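PDB 3JV1: P22 protein from Trypanosoma brucei, which probably acts as an accessory factor in mitochondrial RNA editing, specific for the cytochrome oxidase subunit II transcript, and belongs to the Mam33 family. Local coordinates for residues 97-109 with 120-132. Numbering follows the deposited sequence.
Sequences VINNVCFRHDGKL and QKSQLYMGPDLAD
Arg104, the last residue of edge strand 95-104, reaches Tyr125 in the loop and illustrates how one side chain can tie a loop to a sheet edge. A bend at chi2 (-62°) turns its guanidinium to the loop, where NH1 donates to Tyr125 O at 3.0 Å, nearly straight (165°) and in both the guanidinium and the carbonyl planes. NH2 adds a weak bond to this oxygen, and a water from Phe103 N donates to it too. Leu124 CB covers one face and Cys102 CB the other, toward the rim, which with the in-plane bond restricts the group's rotation; NH1 also reaches Phe103 O. On helix 115-121, Lys121 runs antiparallel alongside Leu109, CG against CG at 3.7 Å, and its NZ bonds to Leu109 O at 2.9 Å and to Asp112 O. The looser side holds exposed Met126, its SD at the guanidinium edge, and a water-bridged backbone: one water joins Val101 N to Met126 O and Pro128 O, another Leu130 N to Asn99 O. Gly127 CA makes a CA-H...O contact with Val101 O (3.4 Å), and Leu130 closes the far end, CD2 3.5 Å from Asn99 O. The cations thus bind carbonyls of loop and short helix, while the strand meets the loop largely through water and Val101 O accepts from Trp173 of the second subunit, consistent with an edge that also serves assembly.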
ATOM      1  N   VAL A  97       6.502   0.129 -21.636  1.00 41.51           N
ATOM      2  CA  VAL A  97       5.181  -0.435 -21.809  1.00 40.45           C
ATOM      3  C   VAL A  97       4.219   0.490 -21.069  1.00 39.30           C
ATOM      4  O   VAL A  97       4.402   0.770 -19.888  1.00 38.51           O
ATOM      5  CB  VAL A  97       5.085  -1.844 -21.207  1.00 41.02           C
ATOM      6  CG1 VAL A  97       3.680  -2.377 -21.369  1.00 42.24           C
ATOM      7  CG2 VAL A  97       6.089  -2.767 -21.888  1.00 43.41           C
ATOM      8  N   ILE A  98       3.208   0.991 -21.766  1.00 36.70           N
ATOM      9  CA  ILE A  98       2.247   1.866 -21.122  1.00 35.16           C
ATOM     10  C   ILE A  98       1.196   1.000 -20.428  1.00 35.21           C
ATOM     11  O   ILE A  98       0.554   0.169 -21.067  1.00 34.24           O
ATOM     12  CB  ILE A  98       1.541   2.775 -22.145  1.00 34.96           C
ATOM     13  CG1 ILE A  98       2.573   3.575 -22.937  1.00 35.99           C
ATOM     14  CG2 ILE A  98       0.594   3.716 -21.426  1.00 34.56           C
ATOM     15  CD1 ILE A  98       2.000   4.225 -24.175  1.00 35.57           C
ATOM     16  N   ASN A  99       1.025   1.191 -19.126  1.00 33.05           N
ATOM     17  CA  ASN A  99       0.044   0.419 -18.385  1.00 33.96           C
ATOM     18  C   ASN A  99      -1.187   1.252 -18.103  1.00 34.39           C
ATOM     19  O   ASN A  99      -2.299   0.731 -18.098  1.00 33.69           O
ATOM     20  CB  ASN A  99       0.628  -0.076 -17.060  1.00 34.66           C
ATOM     21  CG  ASN A  99       1.856  -0.923 -17.255  1.00 39.01           C
ATOM     22  OD1 ASN A  99       1.863  -1.845 -18.076  1.00 39.82           O
ATOM     23  ND2 ASN A  99       2.909  -0.622 -16.503  1.00 39.80           N
ATOM     24  N   ASN A 100      -0.978   2.545 -17.863  1.00 34.23           N
ATOM     25  CA  ASN A 100      -2.066   3.469 -17.565  1.00 34.50           C
ATOM     26  C   ASN A 100      -1.757   4.855 -18.111  1.00 31.56           C
ATOM     27  O   ASN A 100      -0.602   5.220 -18.286  1.00 31.68           O
ATOM     28  CB  ASN A 100      -2.275   3.593 -16.046  1.00 37.99           C
ATOM     29  CG  ASN A 100      -2.805   2.320 -15.411  1.00 41.11           C
ATOM     30  OD1 ASN A 100      -3.982   1.987 -15.547  1.00 45.31           O
ATOM     31  ND2 ASN A 100      -1.935   1.602 -14.713  1.00 42.34           N
ATOM     32  N   VAL A 101      -2.811   5.611 -18.388  1.00 31.10           N
ATOM     33  CA  VAL A 101      -2.699   6.983 -18.864  1.00 29.78           C
ATOM     34  C   VAL A 101      -3.752   7.762 -18.093  1.00 29.55           C
ATOM     35  O   VAL A 101      -4.952   7.529 -18.259  1.00 29.44           O
ATOM     36  CB  VAL A 101      -3.005   7.128 -20.366  1.00 29.71           C
ATOM     37  CG1 VAL A 101      -2.950   8.610 -20.753  1.00 30.12           C
ATOM     38  CG2 VAL A 101      -2.007   6.338 -21.183  1.00 31.09           C
ATOM     39  N   CYS A 102      -3.297   8.661 -17.228  1.00 29.60           N
ATOM     40  CA  CYS A 102      -4.187   9.478 -16.421  1.00 32.56           C
ATOM     41  C   CYS A 102      -3.984  10.938 -16.767  1.00 32.81           C
ATOM     42  O   CYS A 102      -2.930  11.332 -17.277  1.00 31.41           O
ATOM     43  CB  CYS A 102      -3.875   9.318 -14.929  1.00 33.59           C
ATOM     44  SG  CYS A 102      -3.738   7.633 -14.372  1.00 40.09           S
ATOM     45  N   PHE A 103      -5.007  11.737 -16.493  1.00 32.83           N
ATOM     46  CA  PHE A 103      -4.898  13.163 -16.704  1.00 33.22           C
ATOM     47  C   PHE A 103      -5.162  13.834 -15.366  1.00 31.53           C
ATOM     48  O   PHE A 103      -6.122  13.504 -14.678  1.00 32.90           O
ATOM     49  CB  PHE A 103      -5.898  13.686 -17.723  1.00 30.56           C
ATOM     50  CG  PHE A 103      -5.661  15.125 -18.077  1.00 33.84           C
ATOM     51  CD1 PHE A 103      -4.604  15.477 -18.906  1.00 34.56           C
ATOM     52  CD2 PHE A 103      -6.441  16.134 -17.520  1.00 35.61           C
ATOM     53  CE1 PHE A 103      -4.323  16.816 -19.175  1.00 35.83           C
ATOM     54  CE2 PHE A 103      -6.164  17.475 -17.783  1.00 36.38           C
ATOM     55  CZ  PHE A 103      -5.102  17.812 -18.614  1.00 36.14           C
ATOM     56  N   ARG A 104      -4.296  14.769 -14.996  1.00 30.99           N
ATOM     57  CA  ARG A 104      -4.448  15.475 -13.737  1.00 33.57           C
ATOM     58  C   ARG A 104      -4.626  16.971 -13.954  1.00 33.39           C
ATOM     59  O   ARG A 104      -3.709  17.655 -14.402  1.00 31.00           O
ATOM     60  CB  ARG A 104      -3.229  15.217 -12.850  1.00 33.32           C
ATOM     61  CG  ARG A 104      -3.029  13.755 -12.518  1.00 34.44           C
ATOM     62  CD  ARG A 104      -4.208  13.202 -11.737  1.00 35.28           C
ATOM     63  NE  ARG A 104      -4.044  11.778 -11.458  1.00 36.70           N
ATOM     64  CZ  ARG A 104      -4.914  10.840 -11.816  1.00 36.34           C
ATOM     65  NH1 ARG A 104      -6.028  11.168 -12.468  1.00 33.77           N
ATOM     66  NH2 ARG A 104      -4.665   9.571 -11.529  1.00 36.65           N
ATOM     67  N   HIS A 105      -5.814  17.471 -13.642  1.00 34.46           N
ATOM     68  CA  HIS A 105      -6.093  18.892 -13.790  1.00 37.66           C
ATOM     69  C   HIS A 105      -5.253  19.678 -12.787  1.00 38.68           C
ATOM     70  O   HIS A 105      -4.779  20.778 -13.077  1.00 37.31           O
ATOM     71  CB  HIS A 105      -7.579  19.163 -13.554  1.00 38.77           C
ATOM     72  CG  HIS A 105      -8.446  18.799 -14.717  1.00 41.44           C
ATOM     73  ND1 HIS A 105      -8.474  19.535 -15.881  1.00 39.72           N
ATOM     74  CD2 HIS A 105      -9.300  17.764 -14.905  1.00 41.22           C
ATOM     75  CE1 HIS A 105      -9.308  18.971 -16.736  1.00 39.95           C
ATOM     76  NE2 HIS A 105      -9.822  17.895 -16.168  1.00 41.95           N
ATOM     77  N   ASP A 106      -5.072  19.102 -11.606  1.00 37.51           N
ATOM     78  CA  ASP A 106      -4.286  19.745 -10.566  1.00 38.90           C
ATOM     79  C   ASP A 106      -2.841  19.283 -10.707  1.00 38.72           C
ATOM     80  O   ASP A 106      -2.420  18.331 -10.050  1.00 37.36           O
ATOM     81  CB  ASP A 106      -4.824  19.360  -9.188  1.00 39.00           C
ATOM     82  CG  ASP A 106      -4.188  20.161  -8.070  1.00 40.42           C
ATOM     83  OD1 ASP A 106      -3.067  20.673  -8.269  1.00 41.42           O
ATOM     84  OD2 ASP A 106      -4.806  20.266  -6.990  1.00 39.77           O
ATOM     85  N   GLY A 107      -2.096  19.960 -11.580  1.00 39.57           N
ATOM     86  CA  GLY A 107      -0.704  19.619 -11.817  1.00 37.29           C
ATOM     87  C   GLY A 107       0.140  19.649 -10.556  1.00 38.29           C
ATOM     88  O   GLY A 107       1.052  18.844 -10.391  1.00 37.13           O
ATOM     89  N   LYS A 108      -0.164  20.582  -9.664  1.00 39.28           N
ATOM     90  CA  LYS A 108       0.570  20.704  -8.417  1.00 40.88           C
ATOM     91  C   LYS A 108       0.404  19.419  -7.616  1.00 38.52           C
ATOM     92  O   LYS A 108       1.359  18.913  -7.029  1.00 37.55           O
ATOM     93  CB  LYS A 108       0.049  21.905  -7.626  1.00 44.20           C
ATOM     94  CG  LYS A 108       0.779  22.176  -6.328  1.00 49.33           C
ATOM     95  CD  LYS A 108       0.237  23.442  -5.673  1.00 53.84           C
ATOM     96  CE  LYS A 108       0.407  24.646  -6.594  1.00 56.74           C
ATOM     97  NZ  LYS A 108      -0.150  25.906  -6.020  1.00 57.55           N
ATOM     98  N   LEU A 109      -0.812  18.889  -7.587  1.00 37.08           N
ATOM     99  CA  LEU A 109      -1.059  17.647  -6.873  1.00 35.45           C
ATOM    100  C   LEU A 109      -0.329  16.519  -7.593  1.00 33.76           C
ATOM    101  O   LEU A 109       0.247  15.638  -6.964  1.00 30.59           O
ATOM    102  CB  LEU A 109      -2.555  17.348  -6.818  1.00 37.75           C
ATOM    103  CG  LEU A 109      -2.964  16.018  -6.178  1.00 38.91           C
ATOM    104  CD1 LEU A 109      -2.472  15.932  -4.740  1.00 37.00           C
ATOM    105  CD2 LEU A 109      -4.481  15.903  -6.230  1.00 41.70           C
ATOM    106  N   GLN A 120      -4.553  10.886  -2.138  1.00 36.84           N
ATOM    107  CA  GLN A 120      -5.566  11.687  -2.809  1.00 37.69           C
ATOM    108  C   GLN A 120      -5.674  11.319  -4.284  1.00 36.81           C
ATOM    109  O   GLN A 120      -6.769  11.201  -4.828  1.00 37.70           O
ATOM    110  CB  GLN A 120      -5.247  13.172  -2.649  1.00 38.59           C
ATOM    111  CG  GLN A 120      -5.544  13.705  -1.253  1.00 41.29           C
ATOM    112  CD  GLN A 120      -5.042  15.115  -1.053  1.00 42.89           C
ATOM    113  OE1 GLN A 120      -5.050  15.922  -1.983  1.00 43.41           O
ATOM    114  NE2 GLN A 120      -4.615  15.430   0.169  1.00 41.98           N
ATOM    115  N   LYS A 121      -4.534  11.130  -4.932  1.00 36.41           N
ATOM    116  CA  LYS A 121      -4.534  10.760  -6.339  1.00 37.54           C
ATOM    117  C   LYS A 121      -5.033   9.331  -6.571  1.00 36.53           C
ATOM    118  O   LYS A 121      -5.507   9.010  -7.659  1.00 37.50           O
ATOM    119  CB  LYS A 121      -3.131  10.950  -6.929  1.00 36.40           C
ATOM    120  CG  LYS A 121      -2.753  12.427  -7.045  1.00 39.19           C
ATOM    121  CD  LYS A 121      -1.342  12.654  -7.561  1.00 39.66           C
ATOM    122  CE  LYS A 121      -0.283  12.394  -6.492  1.00 39.61           C
ATOM    123  NZ  LYS A 121       1.051  12.866  -6.954  1.00 36.67           N
ATOM    124  N   SER A 122      -4.948   8.479  -5.553  1.00 34.96           N
ATOM    125  CA  SER A 122      -5.401   7.095  -5.695  1.00 35.69           C
ATOM    126  C   SER A 122      -6.926   7.011  -5.818  1.00 35.74           C
ATOM    127  O   SER A 122      -7.471   5.979  -6.208  1.00 36.70           O
ATOM    128  CB  SER A 122      -4.942   6.249  -4.500  1.00 34.74           C
ATOM    129  OG  SER A 122      -5.793   6.444  -3.382  1.00 32.60           O
ATOM    130  N   GLN A 123      -7.607   8.101  -5.488  1.00 35.55           N
ATOM    131  CA  GLN A 123      -9.065   8.148  -5.564  1.00 36.48           C
ATOM    132  C   GLN A 123      -9.551   8.742  -6.880  1.00 34.87           C
ATOM    133  O   GLN A 123     -10.749   8.795  -7.134  1.00 35.34           O
ATOM    134  CB  GLN A 123      -9.625   8.977  -4.408  1.00 38.07           C
ATOM    135  CG  GLN A 123      -9.298   8.412  -3.035  1.00 43.92           C
ATOM    136  CD  GLN A 123      -9.943   9.200  -1.921  1.00 47.71           C
ATOM    137  OE1 GLN A 123      -9.640  10.376  -1.720  1.00 49.55           O
ATOM    138  NE2 GLN A 123     -10.848   8.558  -1.192  1.00 50.27           N
ATOM    139  N   LEU A 124      -8.621   9.186  -7.715  1.00 34.14           N
ATOM    140  CA  LEU A 124      -8.974   9.795  -8.997  1.00 34.21           C
ATOM    141  C   LEU A 124      -9.107   8.765 -10.114  1.00 32.49           C
ATOM    142  O   LEU A 124      -8.624   7.635  -9.996  1.00 30.02           O
ATOM    143  CB  LEU A 124      -7.917  10.830  -9.392  1.00 33.60           C
ATOM    144  CG  LEU A 124      -7.638  11.928  -8.368  1.00 36.00           C
ATOM    145  CD1 LEU A 124      -6.488  12.788  -8.863  1.00 38.47           C
ATOM    146  CD2 LEU A 124      -8.894  12.766  -8.142  1.00 36.67           C
ATOM    147  N   TYR A 125      -9.763   9.174 -11.196  1.00 31.43           N
ATOM    148  CA  TYR A 125      -9.955   8.322 -12.363  1.00 31.45           C
ATOM    149  C   TYR A 125      -8.575   7.914 -12.850  1.00 30.70           C
ATOM    150  O   TYR A 125      -7.682   8.754 -12.978  1.00 31.70           O
ATOM    151  CB  TYR A 125     -10.689   9.095 -13.461  1.00 33.09           C
ATOM    152  CG  TYR A 125     -10.963   8.297 -14.717  1.00 35.43           C
ATOM    153  CD1 TYR A 125     -11.601   7.057 -14.657  1.00 34.82           C
ATOM    154  CD2 TYR A 125     -10.625   8.805 -15.970  1.00 35.25           C
ATOM    155  CE1 TYR A 125     -11.894   6.341 -15.818  1.00 33.78           C
ATOM    156  CE2 TYR A 125     -10.918   8.102 -17.134  1.00 32.71           C
ATOM    157  CZ  TYR A 125     -11.551   6.874 -17.048  1.00 34.41           C
ATOM    158  OH  TYR A 125     -11.841   6.186 -18.201  1.00 31.67           O
ATOM    159  N   MET A 126      -8.400   6.624 -13.115  1.00 30.64           N
ATOM    160  CA  MET A 126      -7.113   6.108 -13.559  1.00 31.84           C
ATOM    161  C   MET A 126      -7.037   5.881 -15.065  1.00 30.38           C
ATOM    162  O   MET A 126      -6.145   5.184 -15.551  1.00 31.21           O
ATOM    163  CB  MET A 126      -6.815   4.808 -12.825  1.00 33.27           C
ATOM    164  CG  MET A 126      -6.698   4.973 -11.315  1.00 37.52           C
ATOM    165  SD  MET A 126      -5.325   6.060 -10.870  1.00 40.57           S
ATOM    166  CE  MET A 126      -3.944   5.024 -11.312  1.00 42.92           C
ATOM    167  N   GLY A 127      -7.970   6.477 -15.796  1.00 28.57           N
ATOM    168  CA  GLY A 127      -7.997   6.314 -17.237  1.00 30.13           C
ATOM    169  C   GLY A 127      -8.556   4.959 -17.621  1.00 30.74           C
ATOM    170  O   GLY A 127      -8.813   4.130 -16.748  1.00 30.27           O
ATOM    171  N   PRO A 128      -8.751   4.698 -18.920  1.00 31.13           N
ATOM    172  CA  PRO A 128      -9.285   3.416 -19.381  1.00 31.08           C
ATOM    173  C   PRO A 128      -8.233   2.311 -19.401  1.00 33.32           C
ATOM    174  O   PRO A 128      -7.027   2.574 -19.327  1.00 30.41           O
ATOM    175  CB  PRO A 128      -9.761   3.740 -20.790  1.00 31.42           C
ATOM    176  CG  PRO A 128      -8.683   4.673 -21.268  1.00 29.43           C
ATOM    177  CD  PRO A 128      -8.514   5.604 -20.063  1.00 31.65           C
ATOM    178  N   ASP A 129      -8.716   1.076 -19.495  1.00 33.61           N
ATOM    179  CA  ASP A 129      -7.862  -0.097 -19.584  1.00 35.84           C
ATOM    180  C   ASP A 129      -7.307   0.006 -21.009  1.00 36.23           C
ATOM    181  O   ASP A 129      -8.077   0.096 -21.965  1.00 35.51           O
ATOM    182  CB  ASP A 129      -8.720  -1.357 -19.428  1.00 37.41           C
ATOM    183  CG  ASP A 129      -7.919  -2.632 -19.545  1.00 41.06           C
ATOM    184  OD1 ASP A 129      -6.857  -2.617 -20.199  1.00 42.75           O
ATOM    185  OD2 ASP A 129      -8.364  -3.661 -18.994  1.00 44.64           O
ATOM    186  N   LEU A 130      -5.986   0.023 -21.151  1.00 34.86           N
ATOM    187  CA  LEU A 130      -5.376   0.144 -22.473  1.00 37.34           C
ATOM    188  C   LEU A 130      -5.926  -0.857 -23.487  1.00 37.21           C
ATOM    189  O   LEU A 130      -5.939  -0.594 -24.691  1.00 34.75           O
ATOM    190  CB  LEU A 130      -3.858  -0.009 -22.370  1.00 38.44           C
ATOM    191  CG  LEU A 130      -3.056   1.287 -22.226  1.00 43.37           C
ATOM    192  CD1 LEU A 130      -3.196   2.091 -23.512  1.00 45.13           C
ATOM    193  CD2 LEU A 130      -3.543   2.094 -21.035  1.00 42.42           C
ATOM    194  N   ALA A 131      -6.382  -1.999 -22.990  1.00 36.33           N
ATOM    195  CA  ALA A 131      -6.930  -3.044 -23.839  1.00 37.57           C
ATOM    196  C   ALA A 131      -8.260  -2.650 -24.482  1.00 36.51           C
ATOM    197  O   ALA A 131      -8.714  -3.300 -25.416  1.00 37.64           O
ATOM    198  CB  ALA A 131      -7.097  -4.331 -23.028  1.00 36.50           C
ATOM    199  N   ASP A 132      -8.898  -1.598 -23.983  1.00 35.27           N
ATOM    200  CA  ASP A 132     -10.165  -1.175 -24.570  1.00 34.22           C
ATOM    201  C   ASP A 132      -9.970  -0.032 -25.559  1.00 33.45           C
ATOM    202  O   ASP A 132     -10.933   0.609 -25.970  1.00 34.52           O
ATOM    203  CB  ASP A 132     -11.150  -0.736 -23.487  1.00 36.01           C
ATOM    204  CG  ASP A 132     -11.474  -1.843 -22.507  1.00 36.36           C
ATOM    205  OD1 ASP A 132     -11.316  -3.029 -22.864  1.00 37.00           O
ATOM    206  OD2 ASP A 132     -11.899  -1.519 -21.379  1.00 38.56           O
TER
HETATM  207  O   HOH W   1      -4.372  -0.740 -19.034  1.00 33.70           O
HETATM  208  O   HOH W   2      -5.559   0.648 -17.068  1.00 49.45           O
HETATM  209  O   HOH W   3      -5.288   3.986 -17.860  1.00 29.74           O
HETATM  210  O   HOH W   4      -7.304  10.223 -15.576  1.00 29.53           O